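Local atomic coordinates of mandelate racemase / muconate lactonizing enzyme family protein (Agrobacterium tumefaciens, PDB entry 4DXK), a protein that belongs to the mandelate racemase subgroup of the enolase superfamily and probably acts as a metal-dependent lyase or racemase. Residues G32-G37 and R82-A86; A50-I54 and S395-I400; S272-F276 and E300-I304. All coordinates share one frame; numbering follows the deposited sequence.

Contact 1: residues G32-G37 and R82-A86; sequences GETFFG and RGNSA
R82 reaches from its helix past the end of strand 32-35 and takes hold of the carbonyl oxygen of F36. The chain bends about its CG-CD bond (chi3 -56°), which turns the guanidinium side-on, and two of its nitrogens converge on one atom: R82 NH2 lies 2.9 Å and R82 NE 3.1 Å from F36 O. Both N-H groups approach from the same face of the carbonyl plane, well above it, and neither bond is straight, the angle at the hydrogen being 140° for NH2. The remaining nitrogen, NH1, bonds S77 O and forms a salt bridge to E80 of a second subunit, so the head is fixed at both of its ends. Nearer the helix backbone, T34 crosses the arginine chain at about a right angle. Its OG1 stands anti to the backbone N (chi1 -171°), 3.5 Å from R82 CB, and hydrogen-bonds S293 O, while CG2 rests near R82 O. A86 fits closely against the strand: its CB is 3.6 Å from E33 O, and the CA of side-chain-less G32 comes within 3.3 Å of A86 O in a nearly linear C-H...O contact. The E33 side chain leaves the strand away from the helix, its carboxylate bonded by W19 NE1 and backbone N-H groups of V324 and V325. The contact packs a helix against an edge strand of the antiparallel sheet, as in the alpha+beta capping domain of the enolase superfamily.

Contact 2: residues A50-I54 and S395-I400; sequences APRVI and SDAASI
A50 and S395 meet most tightly, CB to CB at 3.5 Å, closer than usual for two carbons. The serine hydroxyl lies equally near the alanine methyl and hydrogen-bonds H46 ND1. From this buried pair the contact loosens outward into van der Waals packing without a hydrogen bond between the segments. I400, the C-terminal residue, folds back over the helix end: CG1 sits between the backbone N and carbonyl carbon (chi1 58°) and the chain is extended beyond it (chi2 173°), which together bring I400 CD1 to 4.0 Å from I54 CB; I400 CG2 lies 3.9 Å from P51 N. I54 leans in from the helix end, its CG2 3.9 Å from A397 N and its CD1 near S395 O. On the solvent side, the exposed turn 397-399 has bonds of its own: D396 N donates to S399 OG at 3.0 Å, nearly straight, whereas the bonds from A398 N and S399 N to D396 OD1 are weak. These bonds are consistent with the curled tail. I400 turns its aliphatic branches to the helix, although the residue, with its terminal carboxylate, is exposed. A50 and I54 also touch strand 3-11, which pairs with strand 390-396; the end of helix 38-53 is thus seated across two adjacent strands of the antiparallel sheet, with helix 61-68 against V53 and R52.

Contact 3: residues S272-F276 and E300-I304; sequences SRWAF and EARKI
R273 turns CG between its backbone N and carbonyl carbon (chi1 83°) and bends again at chi3, while E300 folds at chi2 (-59°); these turns set guanidinium and carboxylate edge to edge and nearly coplanar. The pair ties together neighbouring helices of the enolase-type TIM barrel; the axes of the two short segments cross at -29° and approach to 9.2 Å. It is a side-on, two-point salt bridge: R273 NE meets E300 OE1 at 2.9 Å and R273 NH2 meets E300 OE2 at 2.8 Å, both almost straight and on the syn sides of the carboxylate. OE1 takes a further bond on its anti side from R273 N, so three N-H groups grip one glutamate. The guanidinium is sandwiched, with W274 CH2 over one face, displaced toward its rim, and K303 CD over the centre of the other. K303 NZ forms a salt bridge with D62, and a water accepts from both K303 NZ and R273 NH2, bridging the two like-charged groups. R273 NH1 pairs with E309 of a third subunit, and W274 stacks its ring on H312 of that same subunit; the helix pair thus lies at a subunit interface. Deeper, I304 packs against F276 and, with it, on V288 of strand 287-290. I304 CD1 approaches F276 CD2 to 3.5 Å, and I304 CG2 sits over the F276 ring face in a CH-pi contact, 4.0 Å from the centroid.

Overall arrangement
Contacts 1 and 2 belong to the N-terminal capping domain and reach the same antiparallel sheet, contact 1 at edge strand 30-35 and contact 2 at the opposite edge, 390-396; helix 38-53 follows strand 30-35 directly. Their centres lie 18 Å apart. Along the chain their segments alternate, and the pairing of 50-54 with 395-400 encloses the whole barrel domain, so the C-terminal tail returns to the domain where the chain began. Contact 3 is nested in that loop, on barrel helices 272-281 and 297-310, with its centre 16 Å from contact 1 and 28 Å from contact 2. Contacts 1 and 3 both adjoin other subunits, whereas contact 2 touches none.

Contact 1: residues G32-G37 and R82-A86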
loop_
_atom_site.group_PDB
_atom_site.type_symbol
_atom_site.label_atom_id
_atom_site.label_comp_id
_atom_site.label_asym_id
_atom_site.label_seq_id
_atom_site.Cartn_x
_atom_site.Cartn_y
_atom_site.Cartn_z
ATOM N N GLY A 32 -18.184 39.570 12.851
ATOM C CA GLY A 32 -18.127 38.235 12.280
ATOM C C GLY A 32 -19.534 37.713 12.046
ATOM O O GLY A 32 -20.515 38.329 12.456
ATOM N N GLU A 33 -19.635 36.548 11.417
ATOM C CA GLU A 33 -20.915 36.027 10.963
ATOM C C GLU A 33 -20.815 34.529 10.785
ATOM O O GLU A 33 -19.757 34.015 10.437
ATOM C CB GLU A 33 -21.267 36.685 9.621
ATOM C CG GLU A 33 -22.634 36.389 9.021
ATOM C CD GLU A 33 -22.716 36.935 7.600
ATOM O OE1 GLU A 33 -23.153 38.099 7.404
ATOM O OE2 GLU A 33 -22.275 36.214 6.679
ATOM N N THR A 34 -21.922 33.834 10.999
ATOM C CA THR A 34 -22.039 32.444 10.593
ATOM C C THR A 34 -23.492 32.159 10.217
ATOM O O THR A 34 -24.338 33.057 10.248
ATOM C CB THR A 34 -21.462 31.467 11.653
ATOM O OG1 THR A 34 -21.423 30.144 11.105
ATOM C CG2 THR A 34 -22.298 31.470 12.912
ATOM N N PHE A 35 -23.766 30.915 9.845
ATOM C CA PHE A 35 -25.029 30.557 9.217
ATOM C C PHE A 35 -25.422 29.163 9.677
ATOM O O PHE A 35 -24.568 28.269 9.757
ATOM C CB PHE A 35 -24.833 30.569 7.695
ATOM C CG PHE A 35 -26.105 30.598 6.889
ATOM C CD1 PHE A 35 -26.680 31.811 6.552
ATOM C CD2 PHE A 35 -26.685 29.429 6.410
ATOM C CE1 PHE A 35 -27.832 31.865 5.771
ATOM C CE2 PHE A 35 -27.837 29.476 5.632
ATOM C CZ PHE A 35 -28.405 30.696 5.318
ATOM N N PHE A 36 -26.719 29.002 9.957
ATOM C CA PHE A 36 -27.385 27.778 10.449
ATOM C C PHE A 36 -27.331 27.663 11.962
ATOM O O PHE A 36 -26.284 27.868 12.585
ATOM C CB PHE A 36 -26.873 26.474 9.826
ATOM C CG PHE A 36 -27.260 26.278 8.387
ATOM C CD1 PHE A 36 -28.575 26.440 7.957
ATOM C CD2 PHE A 36 -26.298 25.888 7.458
ATOM C CE1 PHE A 36 -28.913 26.240 6.621
ATOM C CE2 PHE A 36 -26.634 25.675 6.126
ATOM C CZ PHE A 36 -27.939 25.854 5.706
ATOM N N GLY A 37 -28.473 27.321 12.549
ATOM C CA GLY A 37 -28.564 27.109 13.980
ATOM C C GLY A 37 -28.183 28.351 14.752
ATOM O O GLY A 37 -27.460 28.271 15.748
ATOM N N ARG A 82 -18.898 26.709 14.439
ATOM C CA ARG A 82 -19.501 27.860 13.773
ATOM C C ARG A 82 -19.362 29.126 14.622
ATOM O O ARG A 82 -19.047 30.203 14.105
ATOM C CB ARG A 82 -20.965 27.578 13.400
ATOM C CG ARG A 82 -21.084 26.428 12.416
ATOM C CD ARG A 82 -22.386 26.404 11.626
ATOM N NE ARG A 82 -23.591 26.391 12.459
ATOM C CZ ARG A 82 -24.050 25.332 13.121
ATOM N NH1 ARG A 82 -23.401 24.168 13.090
ATOM N NH2 ARG A 82 -25.170 25.444 13.833
ATOM N N GLY A 83 -19.553 29.000 15.931
ATOM C CA GLY A 83 -19.360 30.147 16.800
ATOM C C GLY A 83 -17.917 30.608 16.834
ATOM O O GLY A 83 -17.630 31.805 16.752
ATOM N N ASN A 84 -16.996 29.657 16.955
ATOM C CA ASN A 84 -15.571 29.982 16.929
ATOM C C ASN A 84 -15.175 30.686 15.645
ATOM O O ASN A 84 -14.337 31.595 15.643
ATOM C CB ASN A 84 -14.709 28.723 17.054
ATOM C CG ASN A 84 -14.840 28.047 18.394
ATOM O OD1 ASN A 84 -15.376 28.602 19.350
ATOM N ND2 ASN A 84 -14.328 26.817 18.470
ATOM N N SER A 85 -15.769 30.257 14.542
ATOM C CA SER A 85 -15.437 30.793 13.226
ATOM C C SER A 85 -15.926 32.228 13.067
ATOM O O SER A 85 -15.197 33.085 12.558
ATOM C CB SER A 85 -16.035 29.912 12.125
ATOM O OG SER A 85 -15.562 28.573 12.202
ATOM N N ALA A 86 -17.155 32.497 13.508
ATOM C CA ALA A 86 -17.679 33.861 13.476
ATOM C C ALA A 86 -16.802 34.772 14.325
ATOM O O ALA A 86 -16.459 35.884 13.913
ATOM C CB ALA A 86 -19.099 33.884 13.975
#

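Contact 2: residues A50-I54 and S395-I400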
loop_
_atom_site.group_PDB
_atom_site.type_symbol
_atom_site.label_atom_id
_atom_site.label_comp_id
_atom_site.label_asym_id
_atom_site.label_seq_id
_atom_site.Cartn_x
_atom_site.Cartn_y
_atom_site.Cartn_z
ATOM N N ALA A 50 -17.446 33.633 25.563
ATOM C CA ALA A 50 -17.356 34.821 26.413
ATOM C C ALA A 50 -16.470 34.668 27.663
ATOM O O ALA A 50 -15.571 35.483 27.865
ATOM C CB ALA A 50 -18.743 35.322 26.778
ATOM N N PRO A 51 -16.691 33.625 28.488
ATOM C CA PRO A 51 -15.834 33.551 29.682
ATOM C C PRO A 51 -14.360 33.318 29.352
ATOM O O PRO A 51 -13.502 33.620 30.188
ATOM C CB PRO A 51 -16.412 32.367 30.470
ATOM C CG PRO A 51 -17.175 31.568 29.471
ATOM C CD PRO A 51 -17.713 32.562 28.480
ATOM N N ARG A 52 -14.064 32.802 28.160
ATOM C CA ARG A 52 -12.688 32.543 27.769
ATOM C C ARG A 52 -11.996 33.721 27.094
ATOM O O ARG A 52 -10.768 33.736 26.988
ATOM C CB ARG A 52 -12.621 31.330 26.847
ATOM C CG ARG A 52 -12.870 30.039 27.585
ATOM C CD ARG A 52 -13.065 28.865 26.646
ATOM N NE ARG A 52 -13.172 27.616 27.395
ATOM C CZ ARG A 52 -14.252 27.235 28.066
ATOM N NH1 ARG A 52 -15.340 27.992 28.078
ATOM N NH2 ARG A 52 -14.250 26.082 28.727
ATOM N N VAL A 53 -12.757 34.704 26.618
ATOM C CA VAL A 53 -12.130 35.764 25.823
ATOM C C VAL A 53 -12.281 37.186 26.366
ATOM O O VAL A 53 -11.521 38.063 25.968
ATOM C CB VAL A 53 -12.570 35.731 24.341
ATOM C CG1 VAL A 53 -12.367 34.341 23.756
ATOM C CG2 VAL A 53 -14.015 36.190 24.192
ATOM N N ILE A 54 -13.250 37.440 27.239
ATOM C CA ILE A 54 -13.343 38.769 27.838
ATOM C C ILE A 54 -12.055 39.038 28.605
ATOM O O ILE A 54 -11.621 38.207 29.413
ATOM C CB ILE A 54 -14.546 38.909 28.796
ATOM C CG1 ILE A 54 -15.860 38.677 28.053
ATOM C CG2 ILE A 54 -14.539 40.281 29.486
ATOM C CD1 ILE A 54 -16.134 39.688 26.976
ATOM N N SER A 395 -22.419 39.765 26.460
ATOM C CA SER A 395 -21.628 39.302 27.597
ATOM C C SER A 395 -20.529 40.313 27.871
ATOM O O SER A 395 -19.928 40.856 26.941
ATOM C CB SER A 395 -20.958 37.966 27.300
ATOM O OG SER A 395 -21.881 36.895 27.275
ATOM N N ASP A 396 -20.248 40.538 29.147
ATOM C CA ASP A 396 -19.123 41.374 29.548
ATOM C C ASP A 396 -18.524 40.834 30.843
ATOM O O ASP A 396 -18.888 39.743 31.288
ATOM C CB ASP A 396 -19.528 42.850 29.680
ATOM C CG ASP A 396 -20.681 43.073 30.650
ATOM O OD1 ASP A 396 -20.952 42.206 31.512
ATOM O OD2 ASP A 396 -21.307 44.150 30.557
ATOM N N ALA A 397 -17.616 41.593 31.445
ATOM C CA ALA A 397 -16.912 41.129 32.637
ATOM C C ALA A 397 -17.881 40.793 33.774
ATOM O O ALA A 397 -17.651 39.864 34.544
ATOM C CB ALA A 397 -15.890 42.160 33.088
ATOM N N ALA A 398 -18.973 41.545 33.858
ATOM C CA ALA A 398 -19.946 41.366 34.932
ATOM C C ALA A 398 -20.865 40.155 34.746
ATOM O O ALA A 398 -21.412 39.638 35.722
ATOM C CB ALA A 398 -20.767 42.632 35.110
ATOM N N SER A 399 -21.045 39.705 33.508
ATOM C CA SER A 399 -21.996 38.625 33.241
ATOM C C SER A 399 -21.374 37.229 33.169
ATOM O O SER A 399 -22.081 36.224 33.294
ATOM C CB SER A 399 -22.780 38.903 31.957
ATOM O OG SER A 399 -21.944 38.770 30.819
ATOM N N ILE A 400 -20.064 37.152 32.961
ATOM C CA ILE A 400 -19.412 35.855 32.781
ATOM C C ILE A 400 -19.157 35.128 34.097
ATOM O O ILE A 400 -19.306 35.701 35.178
ATOM C CB ILE A 400 -18.095 35.960 31.989
ATOM C CG1 ILE A 400 -17.106 36.905 32.684
ATOM C CG2 ILE A 400 -18.381 36.407 30.566
ATOM C CD1 ILE A 400 -15.730 36.909 32.048
ATOM O OXT ILE A 400 -18.811 33.947 34.092
#

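Contact 3: residues S272-F276 and E300-I304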
loop_
_atom_site.group_PDB
_atom_site.type_symbol
_atom_site.label_atom_id
_atom_site.label_comp_id
_atom_site.label_asym_id
_atom_site.label_seq_id
_atom_site.Cartn_x
_atom_site.Cartn_y
_atom_site.Cartn_z
ATOM N N SER A 272 -11.773 22.440 10.006
ATOM C CA SER A 272 -10.395 22.459 10.522
ATOM C C SER A 272 -9.412 21.901 9.503
ATOM O O SER A 272 -9.751 21.080 8.638
ATOM C CB SER A 272 -10.233 21.719 11.860
ATOM O OG SER A 272 -9.975 20.334 11.659
ATOM N N ARG A 273 -8.162 22.313 9.623
ATOM C CA ARG A 273 -7.189 21.822 8.675
ATOM C C ARG A 273 -6.985 20.314 8.766
ATOM O O ARG A 273 -6.535 19.701 7.800
ATOM C CB ARG A 273 -5.886 22.594 8.797
ATOM C CG ARG A 273 -4.992 22.123 9.860
ATOM C CD ARG A 273 -3.903 23.180 10.072
ATOM N NE ARG A 273 -4.355 24.168 11.045
ATOM C CZ ARG A 273 -3.551 24.796 11.886
ATOM N NH1 ARG A 273 -2.235 24.629 11.810
ATOM N NH2 ARG A 273 -4.071 25.604 12.784
ATOM N N TRP A 274 -7.326 19.718 9.906
ATOM C CA TRP A 274 -7.167 18.280 10.083
ATOM C C TRP A 274 -8.130 17.488 9.201
ATOM O O TRP A 274 -7.763 16.435 8.661
ATOM C CB TRP A 274 -7.267 17.899 11.573
ATOM C CG TRP A 274 -6.069 18.419 12.319
ATOM C CD1 TRP A 274 -4.899 17.756 12.542
ATOM C CD2 TRP A 274 -5.892 19.737 12.862
ATOM N NE1 TRP A 274 -4.013 18.571 13.197
ATOM C CE2 TRP A 274 -4.593 19.794 13.399
ATOM C CE3 TRP A 274 -6.705 20.870 12.952
ATOM C CZ2 TRP A 274 -4.089 20.940 14.025
ATOM C CZ3 TRP A 274 -6.203 22.010 13.566
ATOM C CH2 TRP A 274 -4.908 22.033 14.102
ATOM N N ALA A 275 -9.347 17.989 9.019
ATOM C CA ALA A 275 -10.267 17.350 8.079
ATOM C C ALA A 275 -9.741 17.435 6.652
ATOM O O ALA A 275 -9.907 16.509 5.857
ATOM C CB ALA A 275 -11.665 17.961 8.169
ATOM N N PHE A 276 -9.103 18.555 6.332
ATOM C CA PHE A 276 -8.564 18.744 4.991
ATOM C C PHE A 276 -7.285 17.948 4.762
ATOM O O PHE A 276 -7.053 17.475 3.650
ATOM C CB PHE A 276 -8.450 20.237 4.649
ATOM C CG PHE A 276 -9.791 20.854 4.407
ATOM C CD1 PHE A 276 -10.352 20.834 3.147
ATOM C CD2 PHE A 276 -10.540 21.366 5.457
ATOM C CE1 PHE A 276 -11.621 21.358 2.923
ATOM C CE2 PHE A 276 -11.816 21.891 5.236
ATOM C CZ PHE A 276 -12.357 21.885 3.975
ATOM N N GLU A 300 -8.272 29.060 10.173
ATOM C CA GLU A 300 -8.123 27.730 9.586
ATOM C C GLU A 300 -8.142 27.804 8.070
ATOM O O GLU A 300 -7.349 27.116 7.418
ATOM C CB GLU A 300 -9.182 26.739 10.088
ATOM C CG GLU A 300 -8.955 26.305 11.528
ATOM C CD GLU A 300 -7.600 25.630 11.742
ATOM O OE1 GLU A 300 -7.259 24.682 11.003
ATOM O OE2 GLU A 300 -6.876 26.033 12.678
ATOM N N ALA A 301 -9.012 28.635 7.493
ATOM C CA ALA A 301 -9.171 28.682 6.047
ATOM C C ALA A 301 -7.890 29.057 5.325
ATOM O O ALA A 301 -7.571 28.486 4.280
ATOM C CB ALA A 301 -10.294 29.615 5.662
ATOM N N ARG A 302 -7.149 30.026 5.859
ATOM C CA ARG A 302 -5.941 30.469 5.179
ATOM C C ARG A 302 -4.904 29.344 5.149
ATOM O O ARG A 302 -4.119 29.220 4.203
ATOM C CB ARG A 302 -5.378 31.764 5.810
ATOM C CG ARG A 302 -4.702 31.614 7.160
ATOM C CD ARG A 302 -4.620 32.959 7.865
ATOM N NE ARG A 302 -3.893 32.946 9.125
ATOM C CZ ARG A 302 -2.739 33.573 9.323
ATOM N NH1 ARG A 302 -2.141 34.224 8.328
ATOM N NH2 ARG A 302 -2.172 33.539 10.520
ATOM N N LYS A 303 -4.888 28.537 6.198
ATOM C CA LYS A 303 -3.931 27.446 6.309
ATOM C C LYS A 303 -4.370 26.273 5.431
ATOM O O LYS A 303 -3.536 25.594 4.829
ATOM C CB LYS A 303 -3.778 27.045 7.780
ATOM C CG LYS A 303 -3.250 28.204 8.626
ATOM C CD LYS A 303 -3.361 27.978 10.122
ATOM C CE LYS A 303 -3.068 29.291 10.853
ATOM N NZ LYS A 303 -3.184 29.115 12.328
ATOM N N ILE A 304 -5.673 26.028 5.356
ATOM C CA ILE A 304 -6.196 25.029 4.425
ATOM C C ILE A 304 -5.823 25.389 2.990
ATOM O O ILE A 304 -5.398 24.534 2.204
ATOM C CB ILE A 304 -7.726 24.888 4.574
ATOM C CG1 ILE A 304 -8.069 24.243 5.923
ATOM C CG2 ILE A 304 -8.313 24.072 3.427
ATOM C CD1 ILE A 304 -9.478 24.532 6.410
HETATM O O HOH W 1 -2.281 27.297 14.362
#